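Local coordinates for protein haloacid dehalogenase (Pseudomonas aeruginosa, PDB 3UMC) that probably hydrolyses the carbon-halogen bond of L-2-haloacids, as a member of the haloacid dehalogenase-like hydrolase superfamily, at residues His171-Asp175 with Pro176-Leu180; Pro123-Leu126 with Ala127-Ala131; Pro56-Glu59 with Leu60-Trp64. All coordinates share one frame; numbering follows the deposited sequence.

Contact 1 (His171-Asp175 with Pro176-Leu180); sequences HYKPD and PQVYL
His-171 and Gln-177 stack flat on each other where the loop 171-175 turns into helix 176-186. The Gln-177 amide lies over one face of the imidazole, off-centre toward the rim, with the two planes 12° apart. Gln-177 CD is 3.5 Å from His-171 NE2. Gln-177 CB meets the same ring in a CH-pi contact, 3.5 Å from His-171 CD2. The bend at chi2 of Gln-177 (90°) folds the amide back over the ring.

Hydrogen bonds fix the turn. His-171 ND1 donates in its ring plane to Asp-175 OD2 at 2.8 Å. The bond is nearly straight and reaches the carboxylate on its anti side, 33° out of the carboxylate plane. It holds the ring from rotating, while Asp-175 OD1 forms a salt bridge with Arg-76. Along the backbone, Asp-175 N donates to Tyr-172 O at 3.0 Å. Val-178 N donates to Asp-175 O at 3.2 Å.

Van der Waals packing adds to this. Val-178 CG1 touches Lys-173 CG at 3.7 Å, an apolar pair. Val-178 CG2 sits 3.3 Å from His-171 O. The Tyr-179 hydroxyl end lies against Pro-174, with Tyr-179 OH 3.6 Å from Pro-174 CB, and bonds to Asp-202.

Lys-173 NZ forms salt bridges with Asp-28 and Asp-202. This lysine, in a KPDP sequence leading into a helix, fits the motif III lysine of the haloacid dehalogenase fold.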
ATOM      1  N   HIS A 171      -2.406  15.987  -2.295  1.00 20.61           N
ATOM      2  CA  HIS A 171      -3.231  16.811  -1.415  1.00 20.07           C
ATOM      3  C   HIS A 171      -3.029  16.381   0.044  1.00 20.45           C
ATOM      4  O   HIS A 171      -2.785  15.192   0.317  1.00 20.35           O
ATOM      5  CB  HIS A 171      -4.689  16.647  -1.797  1.00 19.82           C
ATOM      6  CG  HIS A 171      -5.097  17.414  -3.019  1.00 21.78           C
ATOM      7  ND1 HIS A 171      -5.562  18.718  -2.963  1.00 20.93           N
ATOM      8  CD2 HIS A 171      -5.164  17.046  -4.324  1.00 22.51           C
ATOM      9  CE1 HIS A 171      -5.888  19.116  -4.181  1.00 21.84           C
ATOM     10  NE2 HIS A 171      -5.674  18.118  -5.018  1.00 22.08           N
ATOM     11  N   TYR A 172      -3.119  17.332   0.979  1.00 20.51           N
ATOM     12  CA  TYR A 172      -3.151  17.042   2.407  1.00 20.18           C
ATOM     13  C   TYR A 172      -4.589  17.066   2.872  1.00 19.67           C
ATOM     14  O   TYR A 172      -5.406  17.851   2.366  1.00 20.75           O
ATOM     15  CB  TYR A 172      -2.348  18.059   3.228  1.00 20.44           C
ATOM     16  CG  TYR A 172      -0.867  17.882   3.028  1.00 23.84           C
ATOM     17  CD1 TYR A 172      -0.235  16.766   3.551  1.00 18.49           C
ATOM     18  CD2 TYR A 172      -0.109  18.774   2.245  1.00 21.68           C
ATOM     19  CE1 TYR A 172       1.067  16.564   3.375  1.00 19.40           C
ATOM     20  CE2 TYR A 172       1.247  18.545   2.055  1.00 22.16           C
ATOM     21  CZ  TYR A 172       1.812  17.442   2.631  1.00 19.17           C
ATOM     22  OH  TYR A 172       3.121  17.120   2.514  1.00 18.10           O
ATOM     23  N   LYS A 173      -4.896  16.216   3.851  1.00 17.72           N
ATOM     24  CA  LYS A 173      -6.222  16.180   4.451  1.00 16.56           C
ATOM     25  C   LYS A 173      -6.416  17.561   5.061  1.00 16.66           C
ATOM     26  O   LYS A 173      -5.441  18.183   5.457  1.00 14.38           O
ATOM     27  CB  LYS A 173      -6.290  15.133   5.551  1.00 15.86           C
ATOM     28  CG  LYS A 173      -6.105  13.707   5.084  1.00 16.74           C
ATOM     29  CD  LYS A 173      -6.474  12.633   6.156  1.00 17.34           C
ATOM     30  CE  LYS A 173      -5.484  12.603   7.283  1.00 16.90           C
ATOM     31  NZ  LYS A 173      -5.826  11.588   8.320  1.00 16.50           N
ATOM     32  N   PRO A 174      -7.651  18.045   5.148  1.00 16.21           N
ATOM     33  CA  PRO A 174      -8.859  17.458   4.736  1.00 17.52           C
ATOM     34  C   PRO A 174      -9.285  17.807   3.261  1.00 18.01           C
ATOM     35  O   PRO A 174     -10.458  17.794   2.983  1.00 18.54           O
ATOM     36  CB  PRO A 174      -9.850  18.058   5.733  1.00 17.66           C
ATOM     37  CG  PRO A 174      -9.375  19.562   5.768  1.00 17.71           C
ATOM     38  CD  PRO A 174      -7.876  19.356   5.811  1.00 18.65           C
ATOM     39  N   ASP A 175      -8.366  18.042   2.322  1.00 18.76           N
ATOM     40  CA  ASP A 175      -8.804  18.196   0.930  1.00 18.86           C
ATOM     41  C   ASP A 175      -9.569  16.939   0.593  1.00 19.34           C
ATOM     42  O   ASP A 175      -9.164  15.809   0.983  1.00 20.42           O
ATOM     43  CB  ASP A 175      -7.637  18.335  -0.032  1.00 19.15           C
ATOM     44  CG  ASP A 175      -6.903  19.640   0.132  1.00 20.15           C
ATOM     45  OD1 ASP A 175      -7.455  20.496   0.874  1.00 22.97           O
ATOM     46  OD2 ASP A 175      -5.761  19.801  -0.438  1.00 25.86           O
ATOM     47  N   PRO A 176     -10.674  17.099  -0.101  1.00 18.44           N
ATOM     48  CA  PRO A 176     -11.518  16.001  -0.422  1.00 17.12           C
ATOM     49  C   PRO A 176     -10.870  14.957  -1.335  1.00 17.33           C
ATOM     50  O   PRO A 176     -11.311  13.803  -1.359  1.00 16.55           O
ATOM     51  CB  PRO A 176     -12.709  16.642  -1.101  1.00 18.17           C
ATOM     52  CG  PRO A 176     -12.366  18.019  -1.330  1.00 20.26           C
ATOM     53  CD  PRO A 176     -11.218  18.403  -0.503  1.00 19.13           C
ATOM     54  N   GLN A 177      -9.866  15.360  -2.096  1.00 16.24           N
ATOM     55  CA  GLN A 177      -9.160  14.472  -2.978  1.00 16.76           C
ATOM     56  C   GLN A 177      -8.541  13.259  -2.253  1.00 15.80           C
ATOM     57  O   GLN A 177      -8.387  12.188  -2.856  1.00 17.31           O
ATOM     58  CB  GLN A 177      -8.097  15.261  -3.740  1.00 15.98           C
ATOM     59  CG  GLN A 177      -8.717  16.185  -4.837  1.00 18.76           C
ATOM     60  CD  GLN A 177      -9.064  17.587  -4.331  1.00 21.64           C
ATOM     61  OE1 GLN A 177      -9.098  17.835  -3.115  1.00 18.69           O
ATOM     62  NE2 GLN A 177      -9.223  18.563  -5.284  1.00 21.63           N
ATOM     63  N   VAL A 178      -8.202  13.432  -0.980  1.00 15.36           N
ATOM     64  CA  VAL A 178      -7.548  12.381  -0.201  1.00 14.27           C
ATOM     65  C   VAL A 178      -8.529  11.245   0.039  1.00 13.93           C
ATOM     66  O   VAL A 178      -8.290  10.096  -0.344  1.00 14.62           O
ATOM     67  CB  VAL A 178      -6.952  12.906   1.126  1.00 14.41           C
ATOM     68  CG1 VAL A 178      -6.354  11.697   1.961  1.00 12.33           C
ATOM     69  CG2 VAL A 178      -5.832  13.996   0.826  1.00 14.69           C
ATOM     70  N   TYR A 179      -9.677  11.586   0.604  1.00 13.89           N
ATOM     71  CA  TYR A 179     -10.718  10.612   0.918  1.00 14.05           C
ATOM     72  C   TYR A 179     -11.222   9.984  -0.327  1.00 14.80           C
ATOM     73  O   TYR A 179     -11.436   8.735  -0.386  1.00 16.11           O
ATOM     74  CB  TYR A 179     -11.855  11.245   1.711  1.00 13.03           C
ATOM     75  CG  TYR A 179     -11.390  12.109   2.841  1.00 15.51           C
ATOM     76  CD1 TYR A 179     -10.990  11.536   4.055  1.00 13.81           C
ATOM     77  CD2 TYR A 179     -11.241  13.515   2.678  1.00 13.08           C
ATOM     78  CE1 TYR A 179     -10.497  12.321   5.087  1.00 12.86           C
ATOM     79  CE2 TYR A 179     -10.781  14.287   3.701  1.00 16.29           C
ATOM     80  CZ  TYR A 179     -10.437  13.689   4.937  1.00 15.69           C
ATOM     81  OH  TYR A 179      -9.921  14.457   5.965  1.00 17.70           O
ATOM     82  N   LEU A 180     -11.434  10.808  -1.351  1.00 14.16           N
ATOM     83  CA  LEU A 180     -12.009  10.291  -2.576  1.00 15.15           C
ATOM     84  C   LEU A 180     -10.999   9.432  -3.273  1.00 14.34           C
ATOM     85  O   LEU A 180     -11.358   8.425  -3.831  1.00 15.93           O
ATOM     86  CB  LEU A 180     -12.465  11.439  -3.533  1.00 16.17           C
ATOM     87  CG  LEU A 180     -13.550  12.370  -3.036  1.00 15.99           C
ATOM     88  CD1 LEU A 180     -13.617  13.682  -3.938  1.00 15.44           C
ATOM     89  CD2 LEU A 180     -14.828  11.643  -2.933  1.00 16.87           C
TER

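Contact 2 (Pro123-Leu126 with Ala127-Ala131); sequences PDTL and AGMHA
Thr-125 O accepts from Met-129 N at 2.8 Å, the shortest direct hydrogen bond between 123-126 and 127-131. Two more bonds join the same helical turns. Gly-128 N reaches Asp-124 O at 3.0 Å, and His-130 N reaches Leu-126 O at 3.0 Å.

One residue earlier, a water takes the place of the direct link. It donates to Pro-123 O at 2.6 Å and accepts from Ala-127 N at 2.9 Å. The water thus links this carbonyl to the amide one turn on, and the amide is satisfied.

Side chains add little between the turns. Thr-125 and Met-129, present as selenomethionine, leave the helix as neighbours with a shared heading. The methyl CG2 of Thr-125 is 3.8 Å from Met-129 SE. This methyl is anti to the backbone N of Thr-125, with OG1 beside that N (chi1 -70°) and bonded to Leu-33 O. The His-130 ring approaches the previous turn obliquely, and its atom His-130 CD2 comes within 3.2 Å of Leu-126 O. His-130 ND1 meets Lys-133 instead. The Asp-124 carboxylate turns elsewhere, to Arg-218 and to the backbone N of Leu-243.

Ala-127 and Met-129 also touch helix 243-251. This is the first part of an alpha-helix, with i to i+4 bonding that begins through water, on the helix leading to strand 137-140 of the parallel sheet.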
ATOM      1  N   PRO A 123      -1.175   1.350  23.520  1.00 15.28           N
ATOM      2  CA  PRO A 123      -1.265  -0.045  23.987  1.00 14.07           C
ATOM      3  C   PRO A 123      -2.254  -0.926  23.277  1.00 14.68           C
ATOM      4  O   PRO A 123      -2.074  -2.168  23.217  1.00 13.48           O
ATOM      5  CB  PRO A 123      -1.728   0.103  25.438  1.00 16.02           C
ATOM      6  CG  PRO A 123      -1.113   1.442  25.887  1.00 16.62           C
ATOM      7  CD  PRO A 123      -1.230   2.311  24.649  1.00 15.80           C
ATOM      8  N   ASP A 124      -3.290  -0.298  22.697  1.00 14.48           N
ATOM      9  CA  ASP A 124      -4.325  -1.000  21.996  1.00 13.50           C
ATOM     10  C   ASP A 124      -4.081  -1.138  20.491  1.00 13.95           C
ATOM     11  O   ASP A 124      -4.790  -1.866  19.794  1.00 12.30           O
ATOM     12  CB  ASP A 124      -5.672  -0.289  22.192  1.00 14.21           C
ATOM     13  CG  ASP A 124      -5.670   1.171  21.670  1.00 14.93           C
ATOM     14  OD1 ASP A 124      -5.085   2.063  22.324  1.00 15.88           O
ATOM     15  OD2 ASP A 124      -6.323   1.453  20.666  1.00 13.74           O
ATOM     16  N   THR A 125      -3.165  -0.364  19.958  1.00 13.96           N
ATOM     17  CA  THR A 125      -3.157  -0.204  18.503  1.00 13.66           C
ATOM     18  C   THR A 125      -2.926  -1.525  17.779  1.00 14.97           C
ATOM     19  O   THR A 125      -3.731  -1.936  16.946  1.00 13.51           O
ATOM     20  CB  THR A 125      -2.110   0.815  18.048  1.00 14.23           C
ATOM     21  OG1 THR A 125      -2.531   2.110  18.455  1.00 14.48           O
ATOM     22  CG2 THR A 125      -1.892   0.766  16.491  1.00 11.61           C
ATOM     23  N   LEU A 126      -1.823  -2.179  18.111  1.00 15.07           N
ATOM     24  CA  LEU A 126      -1.438  -3.434  17.479  1.00 16.04           C
ATOM     25  C   LEU A 126      -2.496  -4.512  17.592  1.00 15.09           C
ATOM     26  O   LEU A 126      -2.932  -5.145  16.562  1.00 14.86           O
ATOM     27  CB  LEU A 126      -0.096  -3.941  18.041  1.00 18.08           C
ATOM     28  CG  LEU A 126       1.227  -3.420  17.460  1.00 24.88           C
ATOM     29  CD1 LEU A 126       1.132  -1.987  17.025  1.00 29.60           C
ATOM     30  CD2 LEU A 126       2.511  -3.597  18.382  1.00 30.52           C
ATOM     31  N   ALA A 127      -3.003  -4.693  18.788  1.00 14.14           N
ATOM     32  CA  ALA A 127      -3.962  -5.788  18.994  1.00 14.20           C
ATOM     33  C   ALA A 127      -5.232  -5.518  18.236  1.00 12.95           C
ATOM     34  O   ALA A 127      -5.857  -6.458  17.703  1.00 13.60           O
ATOM     35  CB  ALA A 127      -4.316  -6.007  20.456  1.00 12.71           C
ATOM     36  N   GLY A 128      -5.672  -4.277  18.325  1.00 11.17           N
ATOM     37  CA  GLY A 128      -6.906  -3.869  17.716  1.00 10.34           C
ATOM     38  C   GLY A 128      -6.792  -3.962  16.197  1.00  9.96           C
ATOM     39  O   GLY A 128      -7.709  -4.401  15.545  1.00  9.18           O
HETATM   40  N   MSE A 129      -5.662  -3.559  15.643  1.00 10.62           N
HETATM   41  CA  MSE A 129      -5.523  -3.664  14.181  1.00 12.95           C
HETATM   42  C   MSE A 129      -5.581  -5.160  13.757  1.00 14.19           C
HETATM   43  O   MSE A 129      -6.255  -5.509  12.766  1.00 14.18           O
HETATM   44  CB  MSE A 129      -4.268  -2.960  13.703  1.00 11.74           C
HETATM   45  CG  MSE A 129      -4.366  -1.437  13.680  1.00 11.48           C
HETATM   46 SE   MSE A 129      -2.747  -0.685  13.036  1.00 23.41          SE
HETATM   47  CE  MSE A 129      -3.047  -0.939  11.079  1.00 20.64           C
ATOM     48  N   HIS A 130      -4.904  -6.033  14.530  1.00 15.45           N
ATOM     49  CA  HIS A 130      -4.902  -7.460  14.244  1.00 15.47           C
ATOM     50  C   HIS A 130      -6.210  -8.026  14.387  1.00 16.96           C
ATOM     51  O   HIS A 130      -6.524  -8.936  13.641  1.00 19.82           O
ATOM     52  CB  HIS A 130      -3.885  -8.247  15.083  1.00 17.24           C
ATOM     53  CG  HIS A 130      -2.503  -8.145  14.548  1.00 12.08           C
ATOM     54  ND1 HIS A 130      -2.177  -8.622  13.302  1.00 13.98           N
ATOM     55  CD2 HIS A 130      -1.410  -7.523  15.020  1.00 14.99           C
ATOM     56  CE1 HIS A 130      -0.901  -8.362  13.068  1.00 15.61           C
ATOM     57  NE2 HIS A 130      -0.420  -7.678  14.090  1.00 18.50           N
ATOM     58  N   ALA A 131      -7.030  -7.522  15.323  1.00 16.33           N
ATOM     59  CA  ALA A 131      -8.403  -7.969  15.382  1.00 15.98           C
ATOM     60  C   ALA A 131      -9.260  -7.531  14.146  1.00 15.89           C
ATOM     61  O   ALA A 131     -10.047  -8.314  13.588  1.00 17.48           O
ATOM     62  CB  ALA A 131      -9.083  -7.457  16.699  1.00 14.44           C
TER
HETATM   63  O   HOH W   1      -1.665  -3.859  21.230  1.00 18.82           O

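Contact 3 (Pro56-Glu59 with Leu60-Trp64); sequences PCVE and LTDRW
The start of helix 57-67 is built here, with Pro-56 in the N-cap position. The helix is consistent with the helical cap inserted in the haloacid dehalogenase core. Four backbone bonds of the i to i+4 kind tie 56-59 to 60-64. The first runs from Leu-60 N to Pro-56 O at 3.0 Å and is nearly straight.

Cys-57 O is gripped twice by one residue. Thr-61 N donates to it at 3.1 Å and Thr-61 OG1 at 2.9 Å, from opposite faces of the carbonyl plane. The hydroxyl lies beside its own backbone N (chi1 -63°), which turns it back to the preceding turn. Thr-61 is buried, so this bond satisfies a hydroxyl inside the packing.

Leu-60 leans back over the cap residue. Its CD1 meets Pro-56 CG at 4.2 Å, a loose apolar touch, and its CB is 3.3 Å from Pro-56 O. The Val-58 and Asp-62 side chains extend alongside each other, with Val-58 CG1 3.6 Å from Asp-62 OD2. OD1 of that carboxylate forms a salt bridge with Arg-37. Arg-63 CG passes 3.1 Å from Glu-59 O. Bends at chi2 (-79°) and chi3 (-49°) then carry the guanidinium to Glu-99. Glu-59 OE2 is near Arg-63 NH1 without touching it, at 5.2 Å.

The helix packs against two others. Cys-57 and Thr-61 touch Phe-44 of helix 36-50, and Thr-61 also touches Leu-40. Leu-60 and Arg-63 rest on Leu-96 of helix 85-99, while Trp-64 meets Leu-93 there.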
ATOM      1  N   PRO A  56      16.192  21.297  24.808  1.00 36.60           N
ATOM      2  CA  PRO A  56      14.794  21.573  25.099  1.00 36.43           C
ATOM      3  C   PRO A  56      13.793  20.663  24.307  1.00 36.79           C
ATOM      4  O   PRO A  56      13.092  21.092  23.372  1.00 37.19           O
ATOM      5  CB  PRO A  56      14.659  23.034  24.732  1.00 35.40           C
ATOM      6  CG  PRO A  56      15.626  23.207  23.595  1.00 36.51           C
ATOM      7  CD  PRO A  56      16.732  22.224  23.798  1.00 36.45           C
ATOM      8  N   CYS A  57      13.759  19.416  24.739  1.00 36.58           N
ATOM      9  CA  CYS A  57      12.971  18.368  24.160  1.00 36.59           C
ATOM     10  C   CYS A  57      11.499  18.680  24.019  1.00 35.99           C
ATOM     11  O   CYS A  57      10.953  18.559  22.934  1.00 35.63           O
ATOM     12  CB  CYS A  57      13.157  17.162  25.033  1.00 36.84           C
ATOM     13  SG  CYS A  57      14.937  16.847  25.228  1.00 39.61           S
ATOM     14  N   VAL A  58      10.851  19.125  25.091  1.00 35.21           N
ATOM     15  CA  VAL A  58       9.431  19.320  25.032  1.00 34.48           C
ATOM     16  C   VAL A  58       9.078  20.454  24.103  1.00 36.17           C
ATOM     17  O   VAL A  58       8.192  20.322  23.257  1.00 35.77           O
ATOM     18  CB  VAL A  58       8.809  19.501  26.419  1.00 34.25           C
ATOM     19  CG1 VAL A  58       7.396  19.993  26.296  1.00 30.44           C
ATOM     20  CG2 VAL A  58       8.864  18.179  27.190  1.00 30.61           C
ATOM     21  N   GLU A  59       9.793  21.561  24.241  1.00 36.95           N
ATOM     22  CA  GLU A  59       9.464  22.787  23.533  1.00 38.18           C
ATOM     23  C   GLU A  59       9.679  22.617  22.022  1.00 36.81           C
ATOM     24  O   GLU A  59       8.843  23.062  21.228  1.00 37.98           O
ATOM     25  CB  GLU A  59      10.295  23.966  24.128  1.00 39.22           C
ATOM     26  CG  GLU A  59       9.680  25.374  24.017  1.00 43.86           C
ATOM     27  CD  GLU A  59      10.609  26.484  24.620  1.00 50.91           C
ATOM     28  OE1 GLU A  59      11.358  26.202  25.584  1.00 55.13           O
ATOM     29  OE2 GLU A  59      10.615  27.635  24.112  1.00 55.63           O
ATOM     30  N   LEU A  60      10.783  21.968  21.646  1.00 35.67           N
ATOM     31  CA  LEU A  60      11.069  21.594  20.253  1.00 35.30           C
ATOM     32  C   LEU A  60       9.973  20.713  19.651  1.00 33.64           C
ATOM     33  O   LEU A  60       9.427  21.022  18.586  1.00 33.84           O
ATOM     34  CB  LEU A  60      12.391  20.838  20.156  1.00 35.10           C
ATOM     35  CG  LEU A  60      13.627  21.711  20.065  1.00 38.50           C
ATOM     36  CD1 LEU A  60      14.908  20.863  20.229  1.00 37.35           C
ATOM     37  CD2 LEU A  60      13.605  22.487  18.737  1.00 39.69           C
ATOM     38  N   THR A  61       9.660  19.637  20.359  1.00 32.07           N
ATOM     39  CA  THR A  61       8.635  18.685  19.930  1.00 31.03           C
ATOM     40  C   THR A  61       7.315  19.392  19.711  1.00 32.59           C
ATOM     41  O   THR A  61       6.729  19.256  18.654  1.00 31.53           O
ATOM     42  CB  THR A  61       8.472  17.569  20.902  1.00 29.54           C
ATOM     43  OG1 THR A  61       9.705  16.842  20.963  1.00 24.34           O
ATOM     44  CG2 THR A  61       7.313  16.671  20.481  1.00 29.13           C
ATOM     45  N   ASP A  62       6.879  20.189  20.691  1.00 34.31           N
ATOM     46  CA  ASP A  62       5.580  20.833  20.630  1.00 35.53           C
ATOM     47  C   ASP A  62       5.490  21.930  19.597  1.00 36.31           C
ATOM     48  O   ASP A  62       4.477  22.072  18.914  1.00 37.15           O
ATOM     49  CB  ASP A  62       5.157  21.325  22.023  1.00 36.20           C
ATOM     50  CG  ASP A  62       4.729  20.169  22.928  1.00 37.64           C
ATOM     51  OD1 ASP A  62       4.608  19.036  22.371  1.00 34.93           O
ATOM     52  OD2 ASP A  62       4.541  20.375  24.170  1.00 36.61           O
ATOM     53  N   ARG A  63       6.547  22.724  19.484  1.00 37.56           N
ATOM     54  CA  ARG A  63       6.584  23.759  18.474  1.00 37.61           C
ATOM     55  C   ARG A  63       6.664  23.166  17.051  1.00 36.36           C
ATOM     56  O   ARG A  63       6.087  23.716  16.119  1.00 36.08           O
ATOM     57  CB  ARG A  63       7.767  24.703  18.744  1.00 38.89           C
ATOM     58  CG  ARG A  63       7.603  25.661  20.009  1.00 42.57           C
ATOM     59  CD  ARG A  63       6.703  26.889  19.692  1.00 46.89           C
ATOM     60  NE  ARG A  63       7.084  27.572  18.450  1.00 49.39           N
ATOM     61  CZ  ARG A  63       8.116  28.409  18.323  1.00 53.88           C
ATOM     62  NH1 ARG A  63       8.914  28.683  19.365  1.00 53.98           N
ATOM     63  NH2 ARG A  63       8.362  28.971  17.132  1.00 54.89           N
ATOM     64  N   TRP A  64       7.410  22.077  16.882  1.00 34.87           N
ATOM     65  CA  TRP A  64       7.606  21.480  15.557  1.00 33.87           C
ATOM     66  C   TRP A  64       6.257  21.037  14.975  1.00 34.98           C
ATOM     67  O   TRP A  64       5.927  21.319  13.821  1.00 33.58           O
ATOM     68  CB  TRP A  64       8.532  20.289  15.671  1.00 33.61           C
ATOM     69  CG  TRP A  64       9.182  19.841  14.412  1.00 28.21           C
ATOM     70  CD1 TRP A  64       9.012  20.343  13.149  1.00 25.76           C
ATOM     71  CD2 TRP A  64      10.087  18.783  14.300  1.00 21.19           C
ATOM     72  NE1 TRP A  64       9.817  19.671  12.260  1.00 22.32           N
ATOM     73  CE2 TRP A  64      10.466  18.687  12.944  1.00 20.26           C
ATOM     74  CE3 TRP A  64      10.627  17.898  15.208  1.00 18.61           C
ATOM     75  CZ2 TRP A  64      11.341  17.745  12.502  1.00 20.72           C
ATOM     76  CZ3 TRP A  64      11.483  16.973  14.772  1.00 20.28           C
ATOM     77  CH2 TRP A  64      11.859  16.893  13.447  1.00 21.99           C
TER

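How the contacts relate
All three contacts are local, and none touches another. Each mixes buried with exposed residues: Val-178 and Tyr-179 against Gln-177, Thr-125 and Met-129 against His-130, Leu-60 and Thr-61 against Glu-59. Contacts 2 and 3 each open a helix, joined mostly by i to i+4 backbone bonds. A water completes the first step in contact 2, while a threonine hydroxyl doubles a bond in contact 3. Contact 1 is a loop entering a helix, held mainly by side chains. Contact 1 lies on the helix before strand 193-197 and contact 2 on the helix before strand 137-140, with centres about 26 Å apart. Contact 3 lies among helices, its centre about 28 Å from that of contact 1.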